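Side-chain contacts in nucleocapsid (PDB 4AKL), which binds double-stranded and single-stranded RNA, probably taking part in packaging the viral genome, and probably cleaves double-stranded DNA without sequence specificity: residues 130-133 with 134-138; 29-32 with 33-37; 473-476 with 477-480; 83-86 with 87-90; 93-96 with 97-101. All coordinates share one frame; numbering follows the deposited sequence.

Contact 1. Residues 130-133 with 134-138; sequences ALKW and RKDIG
Ile137 reaches back one turn and lays CD1 over one face of the Trp133 indole. Ile137 CD1 stands 3.4 Å from the centroid of the Trp133 six-membered ring, 18° off its normal, which makes a CH-pi contact. The closest pair is Ile137 CD1 and Trp133 CZ2 at 3.3 Å. At the rim of the same ring Arg134 CG lies in the ring plane, 3.6 Å from Trp133 CE3. On the outer side of the helix Lys132 NZ forms a salt bridge with Asp136 OD2 at 2.8 Å, using the syn lone pair of that oxygen. The lysine chain runs nearly straight from CB to CE and bends only at its last torsion (chi4 48°), which turns NZ to the carboxylate.

The Trp133-Ile137 and Lys132-Asp136 pairs are each four residues apart, brought together by the last turn of helix 120-136. Asp136 N donates to Lys132 O at 2.7 Å and Ile137 N to Trp133 O at 3.1 Å. Gly138, with positive phi, closes the helix in a Schellman motif.

Outside the two segments, Trp133 NE1 is bonded to Gly92 O, and its ring meets Trp95 and Phe308 edge-to-face. Arg134 turns its guanidinium to Asp305 in a salt bridge and to Phe466 O. Asp136 OD2 also accepts from Trp95 NE1.

One carboxylate oxygen thus takes an ammonium and an indole N-H. Two such donors would probably favour the ionised aspartate. The helix end joins a buried aromatic side to a charged outer side, and Asp136 links the two.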
loop_
_atom_site.group_PDB
_atom_site.type_symbol
_atom_site.label_atom_id
_atom_site.label_comp_id
_atom_site.label_asym_id
_atom_site.label_seq_id
_atom_site.Cartn_x
_atom_site.Cartn_y
_atom_site.Cartn_z
ATOM N N ALA A 130 3.534 6.636 6.664
ATOM C CA ALA A 130 2.338 5.845 6.969
ATOM C C ALA A 130 2.497 5.069 8.268
ATOM O O ALA A 130 1.581 4.980 9.054
ATOM C CB ALA A 130 2.010 4.893 5.824
ATOM N N LEU A 131 3.653 4.506 8.475
ATOM C CA LEU A 131 3.908 3.806 9.724
ATOM C C LEU A 131 3.953 4.806 10.905
ATOM O O LEU A 131 3.371 4.550 11.963
ATOM C CB LEU A 131 5.164 2.986 9.630
ATOM C CG LEU A 131 5.127 1.822 8.633
ATOM C CD1 LEU A 131 6.623 1.296 8.330
ATOM C CD2 LEU A 131 4.191 0.636 9.067
ATOM N N LYS A 132 4.606 5.943 10.705
ATOM C CA LYS A 132 4.635 6.980 11.727
ATOM C C LYS A 132 3.232 7.470 12.127
ATOM O O LYS A 132 2.930 7.568 13.324
ATOM C CB LYS A 132 5.483 8.164 11.271
ATOM C CG LYS A 132 5.697 9.264 12.373
ATOM C CD LYS A 132 6.825 10.238 11.981
ATOM C CE LYS A 132 6.781 11.560 12.816
ATOM N NZ LYS A 132 6.637 11.274 14.236
ATOM N N TRP A 133 2.398 7.771 11.124
ATOM C CA TRP A 133 1.054 8.199 11.335
ATOM C C TRP A 133 0.331 7.178 12.198
ATOM O O TRP A 133 -0.285 7.565 13.191
ATOM C CB TRP A 133 0.368 8.362 9.989
ATOM C CG TRP A 133 -1.049 8.761 9.979
ATOM C CD1 TRP A 133 -1.562 10.035 9.897
ATOM C CD2 TRP A 133 -2.158 7.889 10.011
ATOM N NE1 TRP A 133 -2.938 10.009 9.884
ATOM C CE2 TRP A 133 -3.339 8.698 9.952
ATOM C CE3 TRP A 133 -2.291 6.507 10.079
ATOM C CZ2 TRP A 133 -4.639 8.142 9.951
ATOM C CZ3 TRP A 133 -3.599 5.946 10.084
ATOM C CH2 TRP A 133 -4.744 6.785 10.021
ATOM N N ARG A 134 0.408 5.892 11.823
ATOM C CA ARG A 134 -0.221 4.826 12.583
ATOM C C ARG A 134 0.257 4.779 14.069
ATOM O O ARG A 134 -0.554 4.724 14.970
ATOM C CB ARG A 134 0.022 3.475 11.927
ATOM C CG ARG A 134 -0.730 3.297 10.657
ATOM C CD ARG A 134 -0.269 2.146 9.878
ATOM N NE ARG A 134 -1.236 1.853 8.764
ATOM C CZ ARG A 134 -2.156 0.887 8.744
ATOM N NH1 ARG A 134 -2.311 0.033 9.763
ATOM N NH2 ARG A 134 -2.923 0.739 7.665
ATOM N N LYS A 135 1.572 4.817 14.278
ATOM C CA LYS A 135 2.151 4.871 15.607
ATOM C C LYS A 135 1.710 6.122 16.412
ATOM O O LYS A 135 1.247 6.004 17.543
ATOM C CB LYS A 135 3.693 4.846 15.537
ATOM C CG LYS A 135 4.341 3.441 15.266
ATOM C CD LYS A 135 5.715 3.266 16.013
ATOM C CE LYS A 135 5.550 3.137 17.565
ATOM N NZ LYS A 135 6.806 2.711 18.346
ATOM N N ASP A 136 1.873 7.302 15.820
ATOM C CA ASP A 136 1.563 8.565 16.502
ATOM C C ASP A 136 0.104 8.672 16.945
ATOM O O ASP A 136 -0.143 9.121 18.056
ATOM C CB ASP A 136 1.928 9.782 15.622
ATOM C CG ASP A 136 3.462 9.950 15.443
ATOM O OD1 ASP A 136 4.267 9.204 16.074
ATOM O OD2 ASP A 136 3.857 10.828 14.657
ATOM N N ILE A 137 -0.850 8.247 16.113
ATOM C CA ILE A 137 -2.273 8.395 16.504
ATOM C C ILE A 137 -2.862 7.189 17.310
ATOM O O ILE A 137 -4.071 7.180 17.643
ATOM C CB ILE A 137 -3.191 8.768 15.261
ATOM C CG1 ILE A 137 -3.484 7.538 14.336
ATOM C CG2 ILE A 137 -2.576 9.931 14.495
ATOM C CD1 ILE A 137 -4.563 7.818 13.240
ATOM N N GLY A 138 -2.019 6.198 17.619
ATOM C CA GLY A 138 -2.493 4.931 18.174
ATOM C C GLY A 138 -3.499 4.217 17.294
ATOM O O GLY A 138 -4.537 3.784 17.768
#

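Contact 2. Residues 29-32 with 33-37; sequences TYTN and SYSFC
Thr31 and Ser35 turn their hydroxyls toward each other inside a loop, and Ser35 OG there forms an ST turn by accepting from Cys37 N at 3.1 Å. Ser35 OG donates to Thr31 OG1 at 3.0 Å. Thr31 OG1 in turn donates to Ser33 O at 2.8 Å, tilted 35° from the carbonyl plane. The Thr31 chi1 of 53° sets OG1 between the backbone N and the carbonyl carbon, facing the inside of the loop. Thr31 CG2, beside the backbone N, packs on Cys37 CB at 3.8 Å.

Tyr30 lies beside Cys37. Tyr30 CB meets Cys37 SG at 4.2 Å, and the ring presents an edge to Cys37 O. Thr29 CG2 sits over one face of that ring.

The loop joins helix 10-24 to helix 45-52. Ser33 OG is bonded to Glu79 and Asn32 ND2 to Gln463 O, and backbone bonds tie Tyr30 to Arg417 and Asn32 to Asn415. The loop is thus fastened to distant parts of the chain.

A water bridges the two arms: it accepts from Tyr30 N at 2.6 Å and donates to Thr31 OG1 at 3.1 Å and to Cys37 O at 2.8 Å.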
loop_
_atom_site.group_PDB
_atom_site.type_symbol
_atom_site.label_atom_id
_atom_site.label_comp_id
_atom_site.label_asym_id
_atom_site.label_seq_id
_atom_site.Cartn_x
_atom_site.Cartn_y
_atom_site.Cartn_z
ATOM N N THR A 29 -19.744 -15.661 10.467
ATOM C CA THR A 29 -19.768 -16.958 9.799
ATOM C C THR A 29 -18.826 -16.938 8.593
ATOM O O THR A 29 -18.010 -17.848 8.412
ATOM C CB THR A 29 -21.194 -17.296 9.279
ATOM O OG1 THR A 29 -22.168 -16.881 10.245
ATOM C CG2 THR A 29 -21.342 -18.789 9.014
ATOM N N TYR A 30 -18.951 -15.898 7.773
ATOM C CA TYR A 30 -18.183 -15.808 6.506
ATOM C C TYR A 30 -17.179 -14.702 6.476
ATOM O O TYR A 30 -16.528 -14.526 5.450
ATOM C CB TYR A 30 -19.144 -15.655 5.302
ATOM C CG TYR A 30 -20.138 -16.780 5.245
ATOM C CD1 TYR A 30 -19.729 -18.059 4.895
ATOM C CD2 TYR A 30 -21.465 -16.577 5.560
ATOM C CE1 TYR A 30 -20.611 -19.102 4.844
ATOM C CE2 TYR A 30 -22.382 -17.639 5.522
ATOM C CZ TYR A 30 -21.947 -18.888 5.161
ATOM O OH TYR A 30 -22.841 -19.939 5.117
ATOM N N THR A 31 -17.042 -13.958 7.577
ATOM C CA THR A 31 -16.142 -12.830 7.640
ATOM C C THR A 31 -15.236 -12.926 8.833
ATOM O O THR A 31 -15.637 -13.464 9.838
ATOM C CB THR A 31 -16.899 -11.515 7.738
ATOM O OG1 THR A 31 -17.826 -11.568 8.816
ATOM C CG2 THR A 31 -17.666 -11.235 6.463
ATOM N N ASN A 32 -14.020 -12.390 8.704
ATOM C CA ASN A 32 -13.011 -12.379 9.784
ATOM C C ASN A 32 -13.453 -11.504 10.909
ATOM O O ASN A 32 -13.390 -11.883 12.069
ATOM C CB ASN A 32 -11.644 -11.897 9.294
ATOM C CG ASN A 32 -11.040 -12.816 8.233
ATOM O OD1 ASN A 32 -11.209 -14.036 8.291
ATOM N ND2 ASN A 32 -10.336 -12.229 7.275
ATOM N N SER A 33 -13.923 -10.324 10.556
ATOM C CA SER A 33 -14.435 -9.414 11.540
ATOM C C SER A 33 -15.964 -9.456 11.411
ATOM O O SER A 33 -16.479 -9.660 10.340
ATOM C CB SER A 33 -13.791 -8.041 11.298
ATOM O OG SER A 33 -14.043 -7.140 12.322
ATOM N N TYR A 34 -16.686 -9.323 12.528
ATOM C CA TYR A 34 -18.163 -9.299 12.510
ATOM C C TYR A 34 -18.707 -8.285 11.464
ATOM O O TYR A 34 -18.184 -7.161 11.303
ATOM C CB TYR A 34 -18.711 -8.966 13.873
ATOM C CG TYR A 34 -18.840 -10.162 14.821
ATOM C CD1 TYR A 34 -19.902 -11.029 14.718
ATOM C CD2 TYR A 34 -17.897 -10.398 15.814
ATOM C CE1 TYR A 34 -20.037 -12.139 15.605
ATOM C CE2 TYR A 34 -18.004 -11.473 16.692
ATOM C CZ TYR A 34 -19.069 -12.342 16.584
ATOM O OH TYR A 34 -19.163 -13.406 17.464
ATOM N N SER A 35 -19.754 -8.709 10.768
ATOM C CA SER A 35 -20.298 -7.973 9.664
ATOM C C SER A 35 -21.753 -8.323 9.459
ATOM O O SER A 35 -22.352 -9.093 10.242
ATOM C CB SER A 35 -19.511 -8.337 8.395
ATOM O OG SER A 35 -19.900 -9.595 7.938
ATOM N N PHE A 36 -22.336 -7.762 8.407
ATOM C CA PHE A 36 -23.740 -8.055 8.039
ATOM C C PHE A 36 -23.875 -9.266 7.095
ATOM O O PHE A 36 -24.982 -9.561 6.607
ATOM C CB PHE A 36 -24.394 -6.796 7.417
ATOM C CG PHE A 36 -24.790 -5.768 8.431
ATOM C CD1 PHE A 36 -25.973 -5.913 9.143
ATOM C CD2 PHE A 36 -23.976 -4.665 8.676
ATOM C CE1 PHE A 36 -26.344 -4.981 10.078
ATOM C CE2 PHE A 36 -24.323 -3.706 9.621
ATOM C CZ PHE A 36 -25.505 -3.857 10.338
ATOM N N CYS A 37 -22.774 -9.983 6.866
ATOM C CA CYS A 37 -22.745 -11.048 5.854
ATOM C C CYS A 37 -23.346 -12.379 6.326
ATOM O O CYS A 37 -22.706 -13.146 7.041
ATOM C CB CYS A 37 -21.300 -11.271 5.336
ATOM S SG CYS A 37 -21.177 -12.294 3.876
HETATM O O HOH W 1 -20.134 -13.575 8.173
#

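Contact 3. Residues 473-476 with 477-480; sequences KGNA and TSAN
Asn475 O accepts from Ser478 N at 3.2 Å and Ala476 O from Ala479 N at 3.1 Å, two successive i to i+3 bonds that make a short 3-10 turn. Both donors stand above the carbonyl planes, off the lone pairs. The turn lies between helix 450-460 and the short strand 480-481.

The side chains gather at the start of the turn. With chi1 at 179°, Asn475 CG points away from the backbone N and the amide reaches forward along the turn to Thr477 and Ser478. Asn475 ND2 makes a weak bond to Ser478 OG at 2.7 Å, with an N-H...O angle of only 122°. Thr477 offers its methyl rather than its hydroxyl to the amide. The two side chains are slanted against each other, and CG2 sits close to both amide heads. Ala479 CB rests against Ala476 O at 3.5 Å.

The outer shell is helical. Thr477 packs on Leu170, Ile174 and Arg177 of helix 163-181. Ala476 faces His456, Leu459 and Val460 of helix 450-460, and Ala479 also touches Leu459. The turn therefore wedges between two helices. It then hands the chain to Asn480, whose backbone is bonded to Ala154 and Tyr156 in the two-stranded parallel sheet.

At the Asn475 amide, Thr477 CG2 lies 3.0 Å from Asn475 OD1 and 3.1 Å from Asn475 ND2.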
loop_
_atom_site.group_PDB
_atom_site.type_symbol
_atom_site.label_atom_id
_atom_site.label_comp_id
_atom_site.label_asym_id
_atom_site.label_seq_id
_atom_site.Cartn_x
_atom_site.Cartn_y
_atom_site.Cartn_z
ATOM N N LYS A 473 7.692 -9.728 3.897
ATOM C CA LYS A 473 8.840 -10.135 3.100
ATOM C C LYS A 473 8.506 -11.352 2.246
ATOM O O LYS A 473 7.791 -12.277 2.691
ATOM C CB LYS A 473 10.112 -10.397 3.991
ATOM C CG LYS A 473 9.848 -10.266 5.515
ATOM C CD LYS A 473 11.033 -10.434 6.457
ATOM C CE LYS A 473 10.592 -10.126 7.943
ATOM N NZ LYS A 473 9.839 -8.781 8.056
ATOM N N GLY A 474 9.030 -11.334 1.016
ATOM C CA GLY A 474 8.876 -12.427 0.064
ATOM C C GLY A 474 8.142 -11.987 -1.190
ATOM O O GLY A 474 7.918 -10.820 -1.408
ATOM N N ASN A 475 7.779 -12.968 -2.003
ATOM C CA ASN A 475 7.106 -12.761 -3.264
ATOM C C ASN A 475 5.752 -13.452 -3.138
ATOM O O ASN A 475 5.671 -14.695 -3.119
ATOM C CB ASN A 475 7.968 -13.344 -4.401
ATOM C CG ASN A 475 7.323 -13.194 -5.795
ATOM O OD1 ASN A 475 6.542 -12.252 -6.056
ATOM N ND2 ASN A 475 7.658 -14.131 -6.700
ATOM N N ALA A 476 4.691 -12.653 -3.010
ATOM C CA ALA A 476 3.324 -13.193 -2.918
ATOM C C ALA A 476 3.035 -14.175 -4.058
ATOM O O ALA A 476 2.475 -15.247 -3.835
ATOM C CB ALA A 476 2.297 -12.072 -2.928
ATOM N N THR A 477 3.465 -13.797 -5.258
ATOM C CA THR A 477 3.185 -14.539 -6.489
ATOM C C THR A 477 3.886 -15.903 -6.659
ATOM O O THR A 477 3.678 -16.577 -7.678
ATOM C CB THR A 477 3.476 -13.645 -7.715
ATOM O OG1 THR A 477 2.618 -14.030 -8.803
ATOM C CG2 THR A 477 4.943 -13.715 -8.136
ATOM N N SER A 478 4.711 -16.286 -5.675
ATOM C CA SER A 478 5.359 -17.585 -5.618
ATOM C C SER A 478 4.506 -18.616 -4.891
ATOM O O SER A 478 4.865 -19.766 -4.849
ATOM C CB SER A 478 6.717 -17.474 -4.895
ATOM O OG SER A 478 7.607 -16.657 -5.633
ATOM N N ALA A 479 3.380 -18.200 -4.317
ATOM C CA ALA A 479 2.552 -19.109 -3.539
ATOM C C ALA A 479 2.147 -20.362 -4.304
ATOM O O ALA A 479 1.844 -20.309 -5.495
ATOM C CB ALA A 479 1.319 -18.412 -3.047
ATOM N N ASN A 480 2.167 -21.483 -3.585
ATOM C CA ASN A 480 1.623 -22.737 -4.067
ATOM C C ASN A 480 0.111 -22.781 -3.826
ATOM O O ASN A 480 -0.358 -22.850 -2.690
ATOM C CB ASN A 480 2.318 -23.953 -3.398
ATOM C CG ASN A 480 3.776 -24.106 -3.825
ATOM O OD1 ASN A 480 4.170 -23.662 -4.911
ATOM N ND2 ASN A 480 4.579 -24.734 -2.974
#

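Contact 4. Residues 83-86 with 87-90; sequences ASST and GIVK
Ser85 is the N-cap of helix 86-98, and its hydroxyl meets Ile88 three residues on. Ser85 OG accepts from Ile88 N at 3.4 Å, a long and weak capping bond. A chi1 of 60° puts OG between the backbone N and the carbonyl carbon, close to the first turn. The same hydroxyl has a stronger partner in Trp82 O, at the end of the preceding helix. It therefore ties the two helix ends together.

The backbone bonds of the first turn are regular. Ser85 O accepts from Val89 N at 2.9 Å. Thr86 O accepts from Lys90 N at 3.1 Å.

Carbon atoms pack against the oxygens of the turn. Ile88 lays CG1 against Ser85 OG at 3.4 Å and places CG2 3.9 Å from Ala83 O. Val89 CG2 lies 3.4 Å from Ser85 O and 3.7 Å from Ser84 O. Lys90 runs its chain alongside Thr86 O, with Lys90 CE 3.6 Å from it.

The surroundings bind the turn to several parts of the fold. Ala83 O takes a bond from Tyr311 OH, and Ile88 and Val89 both pack on that tyrosine of helix 306-316. Backbone bonds join Thr86 to Ile5 and Gly87 to Val7, so the N-terminal residues run beside the helix start.

The chemistry is that of a buried helix start. One serine serves the N-H of Ile88 weakly and the carbonyl of Trp82 more firmly, while Val89 CG2 packs on the carbonyl oxygens of Ser84 and Ser85.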
loop_
_atom_site.group_PDB
_atom_site.type_symbol
_atom_site.label_atom_id
_atom_site.label_comp_id
_atom_site.label_asym_id
_atom_site.label_seq_id
_atom_site.Cartn_x
_atom_site.Cartn_y
_atom_site.Cartn_z
ATOM N N ALA A 83 -11.918 3.441 12.289
ATOM C CA ALA A 83 -11.288 4.302 11.277
ATOM C C ALA A 83 -12.081 5.609 11.026
ATOM O O ALA A 83 -11.537 6.544 10.520
ATOM C CB ALA A 83 -11.080 3.504 9.948
ATOM N N SER A 84 -13.358 5.632 11.387
ATOM C CA SER A 84 -14.241 6.750 11.183
ATOM C C SER A 84 -14.673 7.395 12.503
ATOM O O SER A 84 -15.556 8.261 12.488
ATOM C CB SER A 84 -15.482 6.249 10.479
ATOM O OG SER A 84 -15.232 5.915 9.122
ATOM N N SER A 85 -14.095 6.946 13.630
ATOM C CA SER A 85 -14.460 7.433 14.970
ATOM C C SER A 85 -14.056 8.866 15.192
ATOM O O SER A 85 -13.089 9.347 14.582
ATOM C CB SER A 85 -13.835 6.558 16.061
ATOM O OG SER A 85 -12.433 6.551 15.989
ATOM N N THR A 86 -14.787 9.571 16.075
ATOM C CA THR A 86 -14.472 10.969 16.303
ATOM C C THR A 86 -13.011 11.145 16.661
ATOM O O THR A 86 -12.346 12.088 16.138
ATOM C CB THR A 86 -15.349 11.639 17.341
ATOM O OG1 THR A 86 -15.394 10.845 18.535
ATOM C CG2 THR A 86 -16.822 11.886 16.728
ATOM N N GLY A 87 -12.497 10.234 17.495
ATOM C CA GLY A 87 -11.088 10.294 17.970
ATOM C C GLY A 87 -10.029 10.126 16.906
ATOM O O GLY A 87 -9.040 10.897 16.832
ATOM N N ILE A 88 -10.224 9.124 16.060
ATOM C CA ILE A 88 -9.277 8.854 14.959
ATOM C C ILE A 88 -9.401 9.921 13.824
ATOM O O ILE A 88 -8.402 10.388 13.291
ATOM C CB ILE A 88 -9.456 7.414 14.464
ATOM C CG1 ILE A 88 -9.043 6.442 15.576
ATOM C CG2 ILE A 88 -8.695 7.199 13.148
ATOM C CD1 ILE A 88 -7.546 6.457 15.891
ATOM N N VAL A 89 -10.613 10.312 13.479
ATOM C CA VAL A 89 -10.802 11.459 12.546
ATOM C C VAL A 89 -10.026 12.731 12.982
ATOM O O VAL A 89 -9.320 13.349 12.147
ATOM C CB VAL A 89 -12.303 11.740 12.283
ATOM C CG1 VAL A 89 -12.544 13.135 11.598
ATOM C CG2 VAL A 89 -12.887 10.618 11.394
ATOM N N LYS A 90 -10.133 13.113 14.263
ATOM C CA LYS A 90 -9.401 14.278 14.760
ATOM C C LYS A 90 -7.886 14.069 14.728
ATOM O O LYS A 90 -7.151 14.872 14.205
ATOM C CB LYS A 90 -9.798 14.649 16.191
ATOM C CG LYS A 90 -10.996 15.563 16.276
ATOM C CD LYS A 90 -11.327 15.949 17.724
ATOM C CE LYS A 90 -12.149 14.874 18.434
ATOM N NZ LYS A 90 -12.104 15.059 19.962
#

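Contact 5. Residues 93-96 with 97-101; sequences LEWF and EKNTG
Phe96 O is gripped by two groups at the end of helix 86-98. Thr100 OG1 donates to Phe96 O at 2.7 Å. Asn99 N adds a weak bond to Phe96 O at 3.5 Å. The hydroxyl can reach back because OG1 lies anti to the carbonyl carbon of its own residue (chi1 -66°), on the side of the backbone N.

One carbonyl earlier, Trp95 O accepts from Asn99 ND2 at 3.1 Å, with Trp95 O close to the amide plane. This bond fixes the rotation of the amide, which stacks over one face of the indole. The two planes are 22° apart. Asn99 ND2 lies above the five-membered part of the ring, 3.0 Å from Trp95 NE1, and the two nitrogens are not bonded to each other. Asn99 CB covers the other part, 3.6 Å from the centroid of the Trp95 six-membered ring and 7° off the normal, a CH-pi contact. Asn99 thus meets both rings of the indole, ND2 over one and CB over the other.

On the exposed side Glu94 crosses Lys98 at about a right angle. Their aliphatic parts touch, with Glu94 CG 3.7 Å from Lys98 CD. The charged ends do not meet. Lys98 N donates to Glu94 O at 3.0 Å in the helical pattern.

The indole N-H goes outward to Asp136 of helix 120-136, and Lys132 of that helix packs on Trp95 and Asn99. Phe96 turns to the other neighbour, helix 306-316, where its ring meets Phe308 and Tyr315. The helix end is therefore packed against both helices.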
loop_
_atom_site.group_PDB
_atom_site.type_symbol
_atom_site.label_atom_id
_atom_site.label_comp_id
_atom_site.label_asym_id
_atom_site.label_seq_id
_atom_site.Cartn_x
_atom_site.Cartn_y
_atom_site.Cartn_z
ATOM N N LEU A 93 -6.459 13.607 10.997
ATOM C CA LEU A 93 -6.350 14.867 10.207
ATOM C C LEU A 93 -5.315 15.782 10.817
ATOM O O LEU A 93 -4.431 16.352 10.094
ATOM C CB LEU A 93 -7.692 15.576 10.127
ATOM C CG LEU A 93 -8.713 14.922 9.220
ATOM C CD1 LEU A 93 -10.059 15.536 9.506
ATOM C CD2 LEU A 93 -8.318 15.011 7.680
ATOM N N GLU A 94 -5.375 15.938 12.140
ATOM C CA GLU A 94 -4.391 16.828 12.816
ATOM C C GLU A 94 -2.955 16.374 12.537
ATOM O O GLU A 94 -2.058 17.199 12.373
ATOM C CB GLU A 94 -4.676 16.948 14.320
ATOM C CG GLU A 94 -3.820 17.999 15.150
ATOM C CD GLU A 94 -3.887 19.505 14.656
ATOM O OE1 GLU A 94 -4.674 19.874 13.745
ATOM O OE2 GLU A 94 -3.105 20.315 15.208
ATOM N N TRP A 95 -2.738 15.067 12.423
ATOM C CA TRP A 95 -1.375 14.583 12.201
ATOM C C TRP A 95 -0.675 15.286 10.983
ATOM O O TRP A 95 0.489 15.660 11.077
ATOM C CB TRP A 95 -1.366 13.083 12.059
ATOM C CG TRP A 95 0.027 12.482 12.000
ATOM C CD1 TRP A 95 0.725 11.962 13.042
ATOM C CD2 TRP A 95 0.864 12.340 10.841
ATOM N NE1 TRP A 95 1.967 11.506 12.608
ATOM C CE2 TRP A 95 2.070 11.717 11.260
ATOM C CE3 TRP A 95 0.720 12.676 9.485
ATOM C CZ2 TRP A 95 3.129 11.432 10.371
ATOM C CZ3 TRP A 95 1.795 12.393 8.592
ATOM C CH2 TRP A 95 2.960 11.774 9.041
ATOM N N PHE A 96 -1.391 15.461 9.870
ATOM C CA PHE A 96 -0.836 16.140 8.675
ATOM C C PHE A 96 -0.432 17.585 8.950
ATOM O O PHE A 96 0.580 18.051 8.455
ATOM C CB PHE A 96 -1.820 15.996 7.475
ATOM C CG PHE A 96 -1.901 14.596 7.011
ATOM C CD1 PHE A 96 -0.932 14.093 6.163
ATOM C CD2 PHE A 96 -2.909 13.742 7.482
ATOM C CE1 PHE A 96 -0.968 12.758 5.744
ATOM C CE2 PHE A 96 -2.948 12.414 7.075
ATOM C CZ PHE A 96 -1.986 11.924 6.209
ATOM N N GLU A 97 -1.217 18.258 9.776
ATOM C CA GLU A 97 -0.926 19.617 10.212
ATOM C C GLU A 97 0.355 19.694 11.057
ATOM O O GLU A 97 1.141 20.630 10.915
ATOM C CB GLU A 97 -2.108 20.154 11.029
ATOM C CG GLU A 97 -2.447 21.598 10.716
ATOM C CD GLU A 97 -3.094 21.719 9.371
ATOM O OE1 GLU A 97 -4.265 21.252 9.235
ATOM O OE2 GLU A 97 -2.436 22.278 8.446
ATOM N N LYS A 98 0.552 18.715 11.939
ATOM C CA LYS A 98 1.771 18.656 12.815
ATOM C C LYS A 98 3.016 18.042 12.140
ATOM O O LYS A 98 4.110 18.164 12.683
ATOM C CB LYS A 98 1.489 17.852 14.105
ATOM C CG LYS A 98 0.469 18.494 15.024
ATOM C CD LYS A 98 -0.262 17.462 15.939
ATOM C CE LYS A 98 0.669 16.824 16.959
ATOM N NZ LYS A 98 -0.094 16.079 18.018
ATOM N N ASN A 99 2.852 17.381 10.983
ATOM C CA ASN A 99 3.968 16.615 10.327
ATOM C C ASN A 99 4.255 16.970 8.885
ATOM O O ASN A 99 4.918 16.213 8.159
ATOM C CB ASN A 99 3.711 15.121 10.436
ATOM C CG ASN A 99 3.934 14.613 11.813
ATOM O OD1 ASN A 99 5.089 14.402 12.224
ATOM N ND2 ASN A 99 2.860 14.418 12.554
ATOM N N THR A 100 3.770 18.140 8.493
ATOM C CA THR A 100 3.893 18.670 7.136
ATOM C C THR A 100 5.331 18.627 6.646
ATOM O O THR A 100 5.600 18.330 5.475
ATOM C CB THR A 100 3.345 20.152 7.098
ATOM O OG1 THR A 100 1.908 20.173 7.355
ATOM C CG2 THR A 100 3.610 20.785 5.757
ATOM N N GLY A 101 6.271 18.920 7.556
ATOM C CA GLY A 101 7.669 18.923 7.223
ATOM C C GLY A 101 8.202 17.567 6.826
ATOM O O GLY A 101 9.069 17.499 5.971
#

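Along the chain the order is contact 2, contact 4, contact 5, contact 1, contact 3. Contacts 4 and 5 are the start and end of helix 86-98, with centres about 15 Å apart. Contact 1 is the end of helix 120-136 and touches both, with centres about 13 Å and 11 Å away. These three form one cluster of helix ends that also packs on helix 306-316. Contact 2 is a separate loop, about 27 Å from contact 1 between centres. Contact 3 lies across the chain's centre from contacts 4 and 5, beside the small parallel sheet. Local bonds shape each turn, and partners far along the chain anchor it in the fold.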